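Local atomic coordinates of protein virC2 (Agrobacterium tumefaciens, PDB entry 2RH3), a protein that probably binds DNA through its C-terminal ribbon-helix-helix domain and enhances T-DNA transfer and virulence in crown gall disease. Residues Gly40-Glu43 with Asn44-Ala47; Arg98-Gly101 with His102-Thr106; Ala107-Ala110 with Cys111-Arg115. All coordinates share one frame; numbering follows the deposited sequence.

Contact 1. Residues Gly40-Glu43 with Asn44-Ala47; sequences GDFE and NMLA
The ring of Phe42 is flanked by two side chains from the next turn of helix 27-47, Met45 on its CD1 side and Leu46 on its CE2 side. Met45 and Phe42 run at about a right angle to each other. The sulfur makes an oblique Met-aromatic contact, with SD of Met45 4.0 Å from CD1 of Phe42 and its direction from the ring centroid 59° off the ring normal. A bend at chi3 (59°) brings CE of Met45 alongside the same ring atoms, 4.1 Å from both CD1 and CE1 of Phe42. Leu46 approaches obliquely from the other side, its CD2 branch 4.0 Å from CE2 of Phe42. These i/i+3 and i/i+4 pairs form an apolar stripe near the C-terminal end of a helix of the ribbon-helix-helix domain. The stripe packs on neighbouring helices: Phe42 lies against Leu104, Ala107 and Ala108 of helix 97-118, whereas Leu46 meets Leu81 and Ala85 of helix 79-89. Beneath the side chains, Phe42 O accepts a 2.9 Å bond from Leu46 N in the carbonyl plane, and a weak one from Met45 N. Glu43 O receives Ala47 N at 3.2 Å. The carboxylate of Glu43 turns elsewhere, its OE1 in a salt bridge with Arg75 of strand 71-76.

Contact 2. Residues Arg98-Gly101 with His102-Thr106; sequences RAFG and HKLAT
Four main-chain bonds join Arg98-Gly101 to His102-Thr106 in the regular i to i+4 pattern of helix 97-118, part of the ribbon-helix-helix domain. Leu104 N reaches Phe100 O at 2.9 Å, and Ala105 N gives the straightest of the four to Gly101 O, with an N-H...O angle of 167°. His102 N and Lys103 N complete the set on Arg98 O and Ala99 O.

A further polar link follows within the second segment. His102 O is held by two donors of Thr106, the backbone N at 2.9 Å and OG1 at 2.8 Å, which arrive from opposite faces of the carbonyl plane. The same OG1 lies over one face of the His102 imidazole, offset toward its rim.

Apolar contact is carried by Phe100 and Leu104, whose side chains lie side by side and point the same way. CZ of Phe100 stands 4.2 Å from CD2 of Leu104, the ring met obliquely. With chi1 of 168°, Phe100 swings its ring beside its own carbonyl carbon and forward along the helix to this branch. Both residues face helix 79-89, where Phe100 also makes a cation-pi contact with Arg86.

Separately, the lysine chain makes van der Waals contact with a backbone carbonyl, CG of Lys103 3.4 Å from Ala99 O.

NH1 of Arg98 stays 5.5 Å from ND1 of His102, which has a weak hydrogen bond to Ser6 O. The two groups are not in contact, though the nearby guanidinium might disfavour a protonated imidazole. The two bonds to His102 O tie the Thr106 side chain to the backbone and set its chi1 rotation.

Contact 3. Residues Ala107-Ala110 with Cys111-Arg115; sequences AALA and CFFAR
Leu109 O accepts the shortest bond joining the two segments, from Phe113 N at 2.8 Å, with an N-H...O angle of 168° and the donor nearly on the line of the carbonyl bond. It belongs to the i to i+4 series of helix 97-118, a helix of the ribbon-helix-helix domain. Bonds from Cys111 N to Ala107 O, Phe112 N to Ala108 O and Ala114 N to Ala110 O continue the series.

The oxygen of Leu109 has a second neighbour in the aromatic ring of the residue that bonds to it. It sits over one face of Phe113, 3.1 Å above the plane and offset toward the rim, nearest CG and CD2. A chi1 of -58° sets CG of Phe113 beside its own backbone N, folding the ring back over the preceding turn and bringing it to this carbonyl. The CE2 and CZ side of the ring then runs alongside Leu109, the two side chains pointing the same way.

This pair is buried between parts of the fold. Leu109 rests on Ile34 and Leu35 of helix 27-47, and Phe113 meets Tyr58 edge-to-face while also touching Pro10 and Ser15. Phe112 leads its ring away from Ala107-Ala110 toward Ile34; of its side-chain atoms, CB stays close to Ala107-Ala110, 3.4 Å from Leu109 O. Along the Leu109-Phe113 pair, CB of Leu109 lies 3.9 Å from CE2 of Phe113, and CD2 of Leu109 lies 4.1 Å from CZ of Phe113.

The contacts follow one another along the chain. Contact 1 lies near the end of helix 27-47, and contacts 2 and 3 occupy successive parts of helix 97-118, their centres about 13 Å apart. Contact 1 lies across from both, its centre about 15 Å from that of contact 2 and 12 Å from that of contact 3. It touches contact 2 where CE2 of Phe42 comes 3.7 Å from CD1 of Leu104, and Met45 approaches Cys111 of contact 3. Two helices distant in sequence are thereby joined into one hydrophobic core of the ribbon-helix-helix domain, with contacts 2 and 3 nearer the centre of the chain than contact 1.

Contact 1. Residues Gly40-Glu43 with Asn44-Ala47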
# COMPACT_ATOMS: atom_id res chain seq x y z
N GLY A 40 -0.17 3.26 8.69
CA GLY A 40 -0.49 3.38 10.11
C GLY A 40 -1.47 2.30 10.55
O GLY A 40 -1.24 1.63 11.56
N ASP A 41 -2.54 2.13 9.77
CA ASP A 41 -3.54 1.09 10.02
C ASP A 41 -2.89 -0.30 9.96
O ASP A 41 -3.16 -1.15 10.81
CB ASP A 41 -4.68 1.16 8.98
CG ASP A 41 -5.49 2.47 9.05
OD1 ASP A 41 -5.46 3.17 10.09
OD2 ASP A 41 -6.16 2.80 8.04
N PHE A 42 -2.02 -0.48 8.97
CA PHE A 42 -1.40 -1.79 8.68
C PHE A 42 -0.44 -2.24 9.77
O PHE A 42 -0.37 -3.43 10.07
CB PHE A 42 -0.70 -1.78 7.32
CG PHE A 42 -0.63 -3.13 6.65
CD1 PHE A 42 -1.80 -3.78 6.25
CD2 PHE A 42 0.59 -3.74 6.42
CE1 PHE A 42 -1.74 -5.03 5.62
CE2 PHE A 42 0.66 -4.99 5.80
CZ PHE A 42 -0.51 -5.64 5.40
N GLU A 43 0.29 -1.28 10.35
CA GLU A 43 1.23 -1.54 11.46
C GLU A 43 0.55 -2.27 12.60
O GLU A 43 1.12 -3.19 13.19
CB GLU A 43 1.77 -0.22 12.02
CG GLU A 43 3.08 0.25 11.45
CD GLU A 43 3.62 1.45 12.20
OE1 GLU A 43 2.91 2.48 12.27
OE2 GLU A 43 4.75 1.37 12.72
N ASN A 44 -0.67 -1.83 12.93
CA ASN A 44 -1.44 -2.43 14.01
C ASN A 44 -1.90 -3.85 13.67
O ASN A 44 -2.12 -4.67 14.57
CB ASN A 44 -2.62 -1.54 14.41
CG ASN A 44 -2.18 -0.18 14.94
OD1 ASN A 44 -1.11 -0.04 15.54
ND2 ASN A 44 -3.01 0.83 14.73
N MET A 45 -2.02 -4.13 12.38
CA MET A 45 -2.36 -5.47 11.88
C MET A 45 -1.15 -6.40 11.81
O MET A 45 -1.29 -7.63 11.86
CB MET A 45 -3.00 -5.38 10.49
CG MET A 45 -4.33 -4.65 10.48
SD MET A 45 -4.87 -4.17 8.85
CE MET A 45 -4.98 -5.75 8.03
N LEU A 46 0.04 -5.82 11.68
CA LEU A 46 1.28 -6.59 11.71
C LEU A 46 1.47 -7.13 13.11
O LEU A 46 1.82 -8.30 13.30
CB LEU A 46 2.47 -5.73 11.30
CG LEU A 46 2.50 -5.33 9.82
CD1 LEU A 46 3.56 -4.27 9.55
CD2 LEU A 46 2.72 -6.54 8.92
N ALA A 47 1.19 -6.27 14.09
CA ALA A 47 1.42 -6.58 15.50
C ALA A 47 0.69 -7.83 15.98
O ALA A 47 1.20 -8.55 16.84
CB ALA A 47 1.04 -5.38 16.36

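Contact 2. Residues Arg98-Gly101 with His102-Thr106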
# COMPACT_ATOMS: atom_id res chain seq x y z
N ARG A 98 13.71 -3.67 -2.12
CA ARG A 98 12.78 -2.93 -2.99
C ARG A 98 11.52 -3.75 -3.27
O ARG A 98 10.41 -3.23 -3.18
CB ARG A 98 13.46 -2.54 -4.32
CG ARG A 98 12.54 -1.76 -5.27
CD ARG A 98 12.87 -1.99 -6.76
NE ARG A 98 12.77 -3.39 -7.18
CZ ARG A 98 11.64 -4.12 -7.22
NH1 ARG A 98 10.47 -3.60 -6.84
NH2 ARG A 98 11.70 -5.38 -7.63
N ALA A 99 11.70 -5.03 -3.60
CA ALA A 99 10.57 -5.92 -3.87
C ALA A 99 9.70 -6.11 -2.62
O ALA A 99 8.47 -6.09 -2.71
CB ALA A 99 11.04 -7.27 -4.39
N PHE A 100 10.34 -6.26 -1.46
CA PHE A 100 9.62 -6.35 -0.19
C PHE A 100 8.80 -5.08 0.09
O PHE A 100 7.61 -5.17 0.45
CB PHE A 100 10.56 -6.68 0.99
CG PHE A 100 9.92 -6.50 2.34
CD1 PHE A 100 10.29 -5.44 3.16
CD2 PHE A 100 8.92 -7.37 2.77
CE1 PHE A 100 9.68 -5.25 4.41
CE2 PHE A 100 8.30 -7.19 4.02
CZ PHE A 100 8.68 -6.13 4.83
N GLY A 101 9.41 -3.91 -0.10
CA GLY A 101 8.72 -2.62 0.12
C GLY A 101 7.54 -2.40 -0.81
O GLY A 101 6.53 -1.81 -0.41
N HIS A 102 7.65 -2.88 -2.04
CA HIS A 102 6.54 -2.83 -2.97
C HIS A 102 5.39 -3.71 -2.48
O HIS A 102 4.24 -3.28 -2.50
CB HIS A 102 6.97 -3.26 -4.37
CG HIS A 102 5.86 -3.24 -5.38
ND1 HIS A 102 5.32 -2.07 -5.87
CD2 HIS A 102 5.20 -4.24 -6.00
CE1 HIS A 102 4.37 -2.35 -6.74
NE2 HIS A 102 4.27 -3.66 -6.83
N LYS A 103 5.72 -4.92 -2.02
CA LYS A 103 4.72 -5.86 -1.50
C LYS A 103 4.01 -5.29 -0.28
O LYS A 103 2.78 -5.38 -0.17
CB LYS A 103 5.36 -7.21 -1.15
CG LYS A 103 5.74 -8.01 -2.38
CD LYS A 103 6.15 -9.43 -1.99
CE LYS A 103 6.82 -10.16 -3.14
NZ LYS A 103 5.90 -10.37 -4.30
N LEU A 104 4.80 -4.70 0.61
CA LEU A 104 4.27 -4.15 1.86
C LEU A 104 3.35 -2.97 1.59
O LEU A 104 2.21 -2.95 2.08
CB LEU A 104 5.42 -3.74 2.80
CG LEU A 104 5.00 -3.19 4.18
CD1 LEU A 104 4.14 -4.18 4.94
CD2 LEU A 104 6.20 -2.77 5.01
N ALA A 105 3.81 -2.01 0.79
CA ALA A 105 2.98 -0.84 0.46
C ALA A 105 1.71 -1.24 -0.27
O ALA A 105 0.62 -0.75 0.04
CB ALA A 105 3.77 0.18 -0.35
N THR A 106 1.86 -2.14 -1.24
CA THR A 106 0.73 -2.57 -2.04
C THR A 106 -0.34 -3.26 -1.19
O THR A 106 -1.54 -2.99 -1.36
CB THR A 106 1.20 -3.43 -3.24
OG1 THR A 106 2.02 -2.62 -4.10
CG2 THR A 106 0.00 -3.96 -4.03

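Contact 3. Residues Ala107-Ala110 with Cys111-Arg115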
# COMPACT_ATOMS: atom_id res chain seq x y z
N ALA A 107 0.08 -4.12 -0.26
CA ALA A 107 -0.85 -4.77 0.66
C ALA A 107 -1.54 -3.77 1.58
O ALA A 107 -2.74 -3.89 1.82
CB ALA A 107 -0.12 -5.83 1.50
N ALA A 108 -0.79 -2.81 2.10
CA ALA A 108 -1.34 -1.79 2.98
C ALA A 108 -2.45 -1.01 2.26
O ALA A 108 -3.54 -0.76 2.80
CB ALA A 108 -0.23 -0.87 3.46
N LEU A 109 -2.18 -0.65 1.01
CA LEU A 109 -3.17 0.07 0.21
C LEU A 109 -4.36 -0.81 -0.16
O LEU A 109 -5.50 -0.37 -0.12
CB LEU A 109 -2.51 0.65 -1.04
CG LEU A 109 -1.58 1.84 -0.79
CD1 LEU A 109 -0.74 2.08 -2.05
CD2 LEU A 109 -2.37 3.10 -0.41
N ALA A 110 -4.08 -2.06 -0.54
CA ALA A 110 -5.13 -3.00 -0.88
C ALA A 110 -6.13 -3.11 0.28
O ALA A 110 -7.33 -3.17 0.05
CB ALA A 110 -4.54 -4.35 -1.23
N CYS A 111 -5.61 -3.13 1.50
CA CYS A 111 -6.39 -3.19 2.74
C CYS A 111 -7.24 -1.92 2.95
O CYS A 111 -8.41 -2.01 3.32
CB CYS A 111 -5.44 -3.41 3.92
SG CYS A 111 -6.25 -3.75 5.48
N PHE A 112 -6.64 -0.76 2.70
CA PHE A 112 -7.31 0.53 2.82
C PHE A 112 -8.46 0.60 1.82
O PHE A 112 -9.59 0.99 2.16
CB PHE A 112 -6.29 1.66 2.54
CG PHE A 112 -6.86 3.03 2.69
CD1 PHE A 112 -6.69 3.74 3.88
CD2 PHE A 112 -7.56 3.63 1.65
CE1 PHE A 112 -7.24 5.03 4.03
CE2 PHE A 112 -8.10 4.90 1.79
CZ PHE A 112 -7.94 5.60 2.97
N PHE A 113 -8.19 0.21 0.57
CA PHE A 113 -9.19 0.25 -0.48
C PHE A 113 -10.34 -0.74 -0.23
O PHE A 113 -11.49 -0.42 -0.49
CB PHE A 113 -8.59 0.00 -1.87
CG PHE A 113 -7.51 0.98 -2.27
CD1 PHE A 113 -7.57 2.35 -1.91
CD2 PHE A 113 -6.45 0.55 -3.07
CE1 PHE A 113 -6.56 3.24 -2.30
CE2 PHE A 113 -5.45 1.43 -3.48
CZ PHE A 113 -5.51 2.78 -3.08
N ALA A 114 -10.02 -1.94 0.28
CA ALA A 114 -11.07 -2.92 0.60
C ALA A 114 -11.96 -2.42 1.74
O ALA A 114 -13.18 -2.66 1.74
CB ALA A 114 -10.46 -4.29 0.94
N ARG A 115 -11.35 -1.72 2.69
CA ARG A 115 -12.08 -1.16 3.83
C ARG A 115 -13.03 -0.08 3.34
O ARG A 115 -14.19 -0.02 3.76
CB ARG A 115 -11.11 -0.60 4.88
CG ARG A 115 -11.78 -0.25 6.23
CD ARG A 115 -10.76 0.26 7.27
NE ARG A 115 -9.63 -0.65 7.49
CZ ARG A 115 -9.65 -1.72 8.29
NH1 ARG A 115 -10.75 -2.06 8.97
NH2 ARG A 115 -8.56 -2.47 8.41